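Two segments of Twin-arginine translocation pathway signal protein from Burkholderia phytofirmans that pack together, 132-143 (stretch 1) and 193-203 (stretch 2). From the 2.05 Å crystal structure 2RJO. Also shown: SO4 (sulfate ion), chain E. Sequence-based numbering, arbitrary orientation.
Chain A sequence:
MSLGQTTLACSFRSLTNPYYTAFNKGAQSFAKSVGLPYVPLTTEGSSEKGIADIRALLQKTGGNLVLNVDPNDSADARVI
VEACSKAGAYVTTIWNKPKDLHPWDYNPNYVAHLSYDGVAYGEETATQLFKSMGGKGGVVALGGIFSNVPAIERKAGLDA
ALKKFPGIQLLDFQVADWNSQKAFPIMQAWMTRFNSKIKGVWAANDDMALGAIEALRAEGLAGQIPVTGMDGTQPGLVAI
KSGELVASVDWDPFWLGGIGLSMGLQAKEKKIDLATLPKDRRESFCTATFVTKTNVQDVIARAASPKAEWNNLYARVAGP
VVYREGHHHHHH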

ATOM      1  N   SER A 132     -11.196 -16.414  14.240  1.00 31.43           N
ATOM      2  CA  SER A 132     -12.174 -15.678  15.028  1.00 31.90           C
ATOM      3  C   SER A 132     -13.581 -16.198  14.819  1.00 32.18           C
ATOM      4  O   SER A 132     -14.411 -16.126  15.724  1.00 34.35           O
HETATM    5  N   MSE A 133     -13.852 -16.711  13.626  1.00 31.35           N
HETATM    6  CA  MSE A 133     -15.177 -17.230  13.291  1.00 29.99           C
HETATM    7  C   MSE A 133     -15.361 -18.682  13.735  1.00 30.03           C
HETATM    8  O   MSE A 133     -16.421 -19.268  13.524  1.00 31.96           O
ATOM      9  N   GLY A 134     -14.339 -19.259  14.353  1.00 30.28           N
ATOM     10  CA  GLY A 134     -14.433 -20.649  14.764  1.00 30.43           C
ATOM     11  C   GLY A 134     -14.185 -21.532  13.551  1.00 30.92           C
ATOM     12  O   GLY A 134     -14.496 -22.723  13.557  1.00 30.61           O
ATOM     13  N   GLY A 135     -13.642 -20.930  12.496  1.00 31.00           N
ATOM     14  CA  GLY A 135     -13.335 -21.661  11.280  1.00 30.89           C
ATOM     15  C   GLY A 135     -14.521 -22.066  10.429  1.00 31.51           C
ATOM     16  O   GLY A 135     -14.367 -22.780   9.440  1.00 32.58           O
ATOM     17  N   LYS A 136     -15.705 -21.595  10.795  1.00 32.31           N
ATOM     18  CA  LYS A 136     -16.925 -21.938  10.073  1.00 32.89           C
ATOM     19  C   LYS A 136     -17.788 -20.685   9.957  1.00 32.35           C
ATOM     20  O   LYS A 136     -17.811 -19.858  10.874  1.00 32.31           O
ATOM     21  N   GLY A 137     -18.491 -20.536   8.844  1.00 30.17           N
ATOM     22  CA  GLY A 137     -19.330 -19.364   8.702  1.00 30.99           C
ATOM     23  C   GLY A 137     -19.219 -18.681   7.358  1.00 29.17           C
ATOM     24  O   GLY A 137     -18.307 -18.959   6.574  1.00 30.36           O
ATOM     25  N   GLY A 138     -20.150 -17.766   7.102  1.00 29.61           N
ATOM     26  CA  GLY A 138     -20.163 -17.055   5.840  1.00 28.05           C
ATOM     27  C   GLY A 138     -19.300 -15.817   5.868  1.00 27.18           C
ATOM     28  O   GLY A 138     -19.316 -15.055   6.836  1.00 26.58           O
ATOM     29  N   VAL A 139     -18.558 -15.605   4.789  1.00 26.52           N
ATOM     30  CA  VAL A 139     -17.667 -14.455   4.698  1.00 25.39           C
ATOM     31  C   VAL A 139     -17.816 -13.661   3.416  1.00 24.38           C
ATOM     32  O   VAL A 139     -17.930 -14.230   2.339  1.00 25.61           O
ATOM     33  N   VAL A 140     -17.831 -12.337   3.539  1.00 22.74           N
ATOM     34  CA  VAL A 140     -17.900 -11.468   2.372  1.00 21.36           C
ATOM     35  C   VAL A 140     -16.525 -10.800   2.288  1.00 21.24           C
ATOM     36  O   VAL A 140     -15.895 -10.566   3.321  1.00 21.50           O
ATOM     37  N   ALA A 141     -16.053 -10.502   1.078  1.00 19.79           N
ATOM     38  CA  ALA A 141     -14.740  -9.883   0.916  1.00 18.86           C
ATOM     39  C   ALA A 141     -14.725  -8.695  -0.047  1.00 18.59           C
ATOM     40  O   ALA A 141     -15.340  -8.732  -1.117  1.00 21.10           O
ATOM     41  N   LEU A 142     -14.006  -7.647   0.348  1.00 16.94           N
ATOM     42  CA  LEU A 142     -13.885  -6.420  -0.426  1.00 17.31           C
ATOM     43  C   LEU A 142     -12.483  -6.302  -1.006  1.00 16.94           C
ATOM     44  O   LEU A 142     -11.502  -6.346  -0.274  1.00 19.48           O
ATOM     45  N   GLY A 143     -12.393  -6.137  -2.323  1.00 17.84           N
ATOM     46  CA  GLY A 143     -11.093  -6.038  -2.968  1.00 17.26           C
ATOM     47  C   GLY A 143     -10.723  -4.671  -3.509  1.00 17.81           C
ATOM     48  O   GLY A 143     -11.568  -3.792  -3.653  1.00 19.29           O
ATOM     49  N   ARG A 193     -28.893  -8.725   1.614  1.00 26.07           N
ATOM     50  CA  ARG A 193     -28.918  -9.945   0.823  1.00 25.80           C
ATOM     51  C   ARG A 193     -28.634 -11.229   1.581  1.00 25.70           C
ATOM     52  O   ARG A 193     -29.321 -12.227   1.368  1.00 26.36           O
ATOM     53  N   PHE A 194     -27.630 -11.205   2.459  1.00 24.67           N
ATOM     54  CA  PHE A 194     -27.228 -12.386   3.227  1.00 24.65           C
ATOM     55  C   PHE A 194     -27.627 -12.416   4.709  1.00 25.24           C
ATOM     56  O   PHE A 194     -27.647 -13.486   5.320  1.00 24.75           O
ATOM     57  N   ASN A 195     -27.916 -11.259   5.294  1.00 26.58           N
ATOM     58  CA  ASN A 195     -28.317 -11.195   6.702  1.00 28.76           C
ATOM     59  C   ASN A 195     -27.400 -11.977   7.645  1.00 29.11           C
ATOM     60  O   ASN A 195     -26.182 -11.862   7.575  1.00 29.55           O
ATOM     61  N   SER A 196     -28.000 -12.787   8.514  1.00 28.12           N
ATOM     62  CA  SER A 196     -27.253 -13.570   9.506  1.00 28.17           C
ATOM     63  C   SER A 196     -26.185 -14.486   8.930  1.00 27.79           C
ATOM     64  O   SER A 196     -25.272 -14.914   9.640  1.00 28.24           O
ATOM     65  N   LYS A 197     -26.296 -14.798   7.649  1.00 27.13           N
ATOM     66  CA  LYS A 197     -25.319 -15.670   7.019  1.00 27.45           C
ATOM     67  C   LYS A 197     -23.904 -15.090   7.073  1.00 25.90           C
ATOM     68  O   LYS A 197     -22.930 -15.831   6.990  1.00 24.87           O
ATOM     69  N   ILE A 198     -23.795 -13.772   7.227  1.00 24.45           N
ATOM     70  CA  ILE A 198     -22.495 -13.112   7.297  1.00 24.28           C
ATOM     71  C   ILE A 198     -21.877 -13.233   8.695  1.00 25.30           C
ATOM     72  O   ILE A 198     -22.337 -12.592   9.640  1.00 25.91           O
ATOM     73  N   LYS A 199     -20.830 -14.051   8.821  1.00 25.62           N
ATOM     74  CA  LYS A 199     -20.146 -14.258  10.105  1.00 24.85           C
ATOM     75  C   LYS A 199     -18.779 -13.570  10.144  1.00 24.40           C
ATOM     76  O   LYS A 199     -18.035 -13.706  11.113  1.00 22.93           O
ATOM     77  N   GLY A 200     -18.447 -12.844   9.083  1.00 23.29           N
ATOM     78  CA  GLY A 200     -17.172 -12.157   9.032  1.00 22.37           C
ATOM     79  C   GLY A 200     -16.993 -11.325   7.777  1.00 24.60           C
ATOM     80  O   GLY A 200     -17.755 -11.464   6.805  1.00 23.25           O
ATOM     81  N   VAL A 201     -15.979 -10.462   7.796  1.00 23.26           N
ATOM     82  CA  VAL A 201     -15.686  -9.581   6.671  1.00 22.82           C
ATOM     83  C   VAL A 201     -14.182  -9.410   6.481  1.00 21.58           C
ATOM     84  O   VAL A 201     -13.471  -9.084   7.423  1.00 23.20           O
ATOM     85  N   TRP A 202     -13.715  -9.636   5.258  1.00 21.96           N
ATOM     86  CA  TRP A 202     -12.302  -9.489   4.888  1.00 21.87           C
ATOM     87  C   TRP A 202     -12.208  -8.297   3.934  1.00 22.57           C
ATOM     88  O   TRP A 202     -12.968  -8.215   2.964  1.00 22.94           O
ATOM     89  N   ALA A 203     -11.287  -7.375   4.209  1.00 22.61           N
ATOM     90  CA  ALA A 203     -11.085  -6.198   3.361  1.00 20.94           C
ATOM     91  C   ALA A 203      -9.628  -6.127   2.884  1.00 20.73           C
ATOM     92  O   ALA A 203      -8.695  -6.355   3.668  1.00 19.79           O
TER

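The most unusual feature of this contact is a side chain that fills the place of a missing one. Selenomethionine Met133, ahead of the strand, extends in an m, t, t rotamer over Gly200 until its CE lies 3.1 Å from Gly200 CA. An ideal CB on Gly200 would fall 1.5 Å from Met133 CE, so the glycine and the long side chain fit each other. Gly138 follows a similar rule: a CB there would sit 2.2 Å from Lys197 O, and without one Gly138 CA approaches Lys197 O to 3.2 Å. At Gly137 a CB would run into Lys199 CB; instead Gly137 CA rests 3.8 Å from Lys199 CG, while the lysine, m, m, t, t, leads its end away.

Beyond the glycines the strands pair in parallel, and side chains alternate between two faces. Val140, rotamer m, gives up the most surface to the other stretch. Val140 CG1 meets Phe194 CD1 at 4.1 Å and Ile198 CD1 at 4.2 Å, and Val140 CG2 lies 3.9 Å from CG2 of Val201, a t rotamer. Ile198 (m, t) and Phe194 (chi1 m) thus add to this apolar patch. Leu142 (m, t) shares the face with Val140, Val201 and Ala203.

On the other face, small meets large: Ala141 CB lies 3.7 Å from Trp202 CE3, the indole being held at chi1 t and chi2 92°. Trp202 NE1 is satisfied elsewhere in the structure. Val139, also t, shares this face.

No side chain makes a polar bond across the stretches; backbone does that work, with Trp202 N donating to Val140 O at 3.1 Å and Leu142 N to Trp202 O at 2.9 Å. Outside the contact, Arg193 NH2 makes a weak hydrogen bond to O1 of the sulfate at 2.8 Å, probably a crystallisation guest.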

ATOM      1  CB  SER A 132     -12.138 -14.191  14.673  1.00 31.83           C
ATOM      2  OG  SER A 132     -10.926 -13.600  15.091  1.00 33.02           O
HETATM    3  CB  MSE A 133     -15.400 -17.146  11.778  1.00 27.61           C
HETATM    4  CG  MSE A 133     -15.480 -15.739  11.202  1.00 24.25           C
HETATM    5 SE   MSE A 133     -15.303 -15.763   9.398  1.00 20.99          SE
HETATM    6  CE  MSE A 133     -14.910 -14.206   9.089  1.00 25.05           C
ATOM      7  CB  LYS A 136     -17.677 -23.020  10.861  1.00 35.76           C
ATOM      8  CG  LYS A 136     -18.899 -23.606  10.173  1.00 38.46           C
ATOM      9  CD  LYS A 136     -19.577 -24.661  11.071  1.00 40.40           C
ATOM     10  CE  LYS A 136     -20.237 -24.034  12.314  1.00 41.60           C
ATOM     11  NZ  LYS A 136     -21.502 -23.284  11.987  1.00 42.05           N
ATOM     12  CB  VAL A 139     -16.205 -14.906   4.801  1.00 25.59           C
ATOM     13  CG1 VAL A 139     -15.295 -13.704   4.822  1.00 24.82           C
ATOM     14  CG2 VAL A 139     -16.018 -15.756   6.047  1.00 28.14           C
ATOM     15  CB  VAL A 140     -19.007 -10.388   2.499  1.00 21.77           C
ATOM     16  CG1 VAL A 140     -20.370 -11.031   2.384  1.00 19.95           C
ATOM     17  CG2 VAL A 140     -18.883  -9.643   3.820  1.00 20.29           C
ATOM     18  CB  ALA A 141     -13.729 -10.926   0.469  1.00 16.21           C
ATOM     19  CB  LEU A 142     -14.177  -5.218   0.470  1.00 16.44           C
ATOM     20  CG  LEU A 142     -15.614  -5.103   0.989  1.00 18.67           C
ATOM     21  CD1 LEU A 142     -15.626  -4.318   2.294  1.00 18.52           C
ATOM     22  CD2 LEU A 142     -16.494  -4.448  -0.074  1.00 17.75           C
ATOM     23  CB  ARG A 193     -27.933  -9.836  -0.340  1.00 27.06           C
ATOM     24  CG  ARG A 193     -27.963 -11.035  -1.257  1.00 27.86           C
ATOM     25  CD  ARG A 193     -27.275 -10.770  -2.592  1.00 28.83           C
ATOM     26  NE  ARG A 193     -26.228 -11.752  -2.856  1.00 31.57           N
ATOM     27  CZ  ARG A 193     -25.804 -12.087  -4.069  1.00 33.86           C
ATOM     28  NH1 ARG A 193     -26.348 -11.523  -5.144  1.00 36.85           N
ATOM     29  NH2 ARG A 193     -24.829 -12.979  -4.213  1.00 33.67           N
ATOM     30  CB  PHE A 194     -25.706 -12.584   3.122  1.00 22.56           C
ATOM     31  CG  PHE A 194     -25.211 -12.803   1.716  1.00 22.92           C
ATOM     32  CD1 PHE A 194     -24.186 -12.011   1.188  1.00 21.84           C
ATOM     33  CD2 PHE A 194     -25.773 -13.791   0.909  1.00 22.30           C
ATOM     34  CE1 PHE A 194     -23.725 -12.201  -0.126  1.00 21.77           C
ATOM     35  CE2 PHE A 194     -25.320 -13.994  -0.407  1.00 23.94           C
ATOM     36  CZ  PHE A 194     -24.295 -13.194  -0.926  1.00 22.14           C
ATOM     37  CB  ASN A 195     -29.735 -11.719   6.863  1.00 31.62           C
ATOM     38  CG  ASN A 195     -30.662 -11.206   5.793  1.00 35.32           C
ATOM     39  OD1 ASN A 195     -30.468 -11.471   4.603  1.00 38.37           O
ATOM     40  ND2 ASN A 195     -31.682 -10.466   6.203  1.00 37.59           N
ATOM     41  CB  SER A 196     -28.219 -14.409  10.347  1.00 27.34           C
ATOM     42  OG  SER A 196     -28.816 -15.419   9.554  1.00 30.59           O
ATOM     43  CB  LYS A 197     -25.731 -15.949   5.571  1.00 29.80           C
ATOM     44  CG  LYS A 197     -27.038 -16.727   5.466  1.00 31.80           C
ATOM     45  CD  LYS A 197     -27.489 -16.903   4.027  1.00 35.77           C
ATOM     46  CE  LYS A 197     -28.205 -15.663   3.499  1.00 37.77           C
ATOM     47  NZ  LYS A 197     -29.463 -15.341   4.270  1.00 38.09           N
ATOM     48  CB  ILE A 198     -22.611 -11.608   6.947  1.00 22.99           C
ATOM     49  CG1 ILE A 198     -23.149 -11.433   5.526  1.00 21.90           C
ATOM     50  CG2 ILE A 198     -21.246 -10.940   7.044  1.00 23.96           C
ATOM     51  CD1 ILE A 198     -23.362  -9.981   5.124  1.00 17.81           C
ATOM     52  CB  LYS A 199     -19.946 -15.759  10.362  1.00 26.91           C
ATOM     53  CG  LYS A 199     -21.230 -16.558  10.515  1.00 28.59           C
ATOM     54  CD  LYS A 199     -22.041 -16.072  11.706  1.00 30.97           C
ATOM     55  CE  LYS A 199     -23.424 -16.711  11.726  1.00 31.98           C
ATOM     56  NZ  LYS A 199     -24.207 -16.246  12.914  1.00 32.63           N
ATOM     57  CB  VAL A 201     -16.278  -8.179   6.891  1.00 22.75           C
ATOM     58  CG1 VAL A 201     -16.087  -7.332   5.631  1.00 24.33           C
ATOM     59  CG2 VAL A 201     -17.756  -8.272   7.275  1.00 23.09           C
ATOM     60  CB  TRP A 202     -11.811 -10.742   4.153  1.00 21.52           C
ATOM     61  CG  TRP A 202     -10.335 -10.741   3.748  1.00 22.06           C
ATOM     62  CD1 TRP A 202      -9.286 -11.242   4.472  1.00 23.68           C
ATOM     63  CD2 TRP A 202      -9.771 -10.286   2.499  1.00 22.08           C
ATOM     64  NE1 TRP A 202      -8.113 -11.138   3.753  1.00 22.17           N
ATOM     65  CE2 TRP A 202      -8.382 -10.557   2.545  1.00 24.07           C
ATOM     66  CE3 TRP A 202     -10.306  -9.681   1.353  1.00 21.73           C
ATOM     67  CZ2 TRP A 202      -7.522 -10.244   1.478  1.00 23.76           C
ATOM     68  CZ3 TRP A 202      -9.448  -9.370   0.291  1.00 22.01           C
ATOM     69  CH2 TRP A 202      -8.072  -9.655   0.366  1.00 23.51           C
ATOM     70  CB  ALA A 203     -11.447  -4.929   4.119  1.00 23.65           C
TER
HETATM   71  S   SO4 E 371     -22.059 -11.416  -7.080  1.00 55.57           S
HETATM   72  O1  SO4 E 371     -22.789 -12.141  -6.011  1.00 54.70           O
HETATM   73  O2  SO4 E 371     -20.691 -11.972  -7.256  1.00 54.15           O
HETATM   74  O3  SO4 E 371     -21.933  -9.977  -6.724  1.00 55.23           O
HETATM   75  O4  SO4 E 371     -22.834 -11.560  -8.344  1.00 56.25           O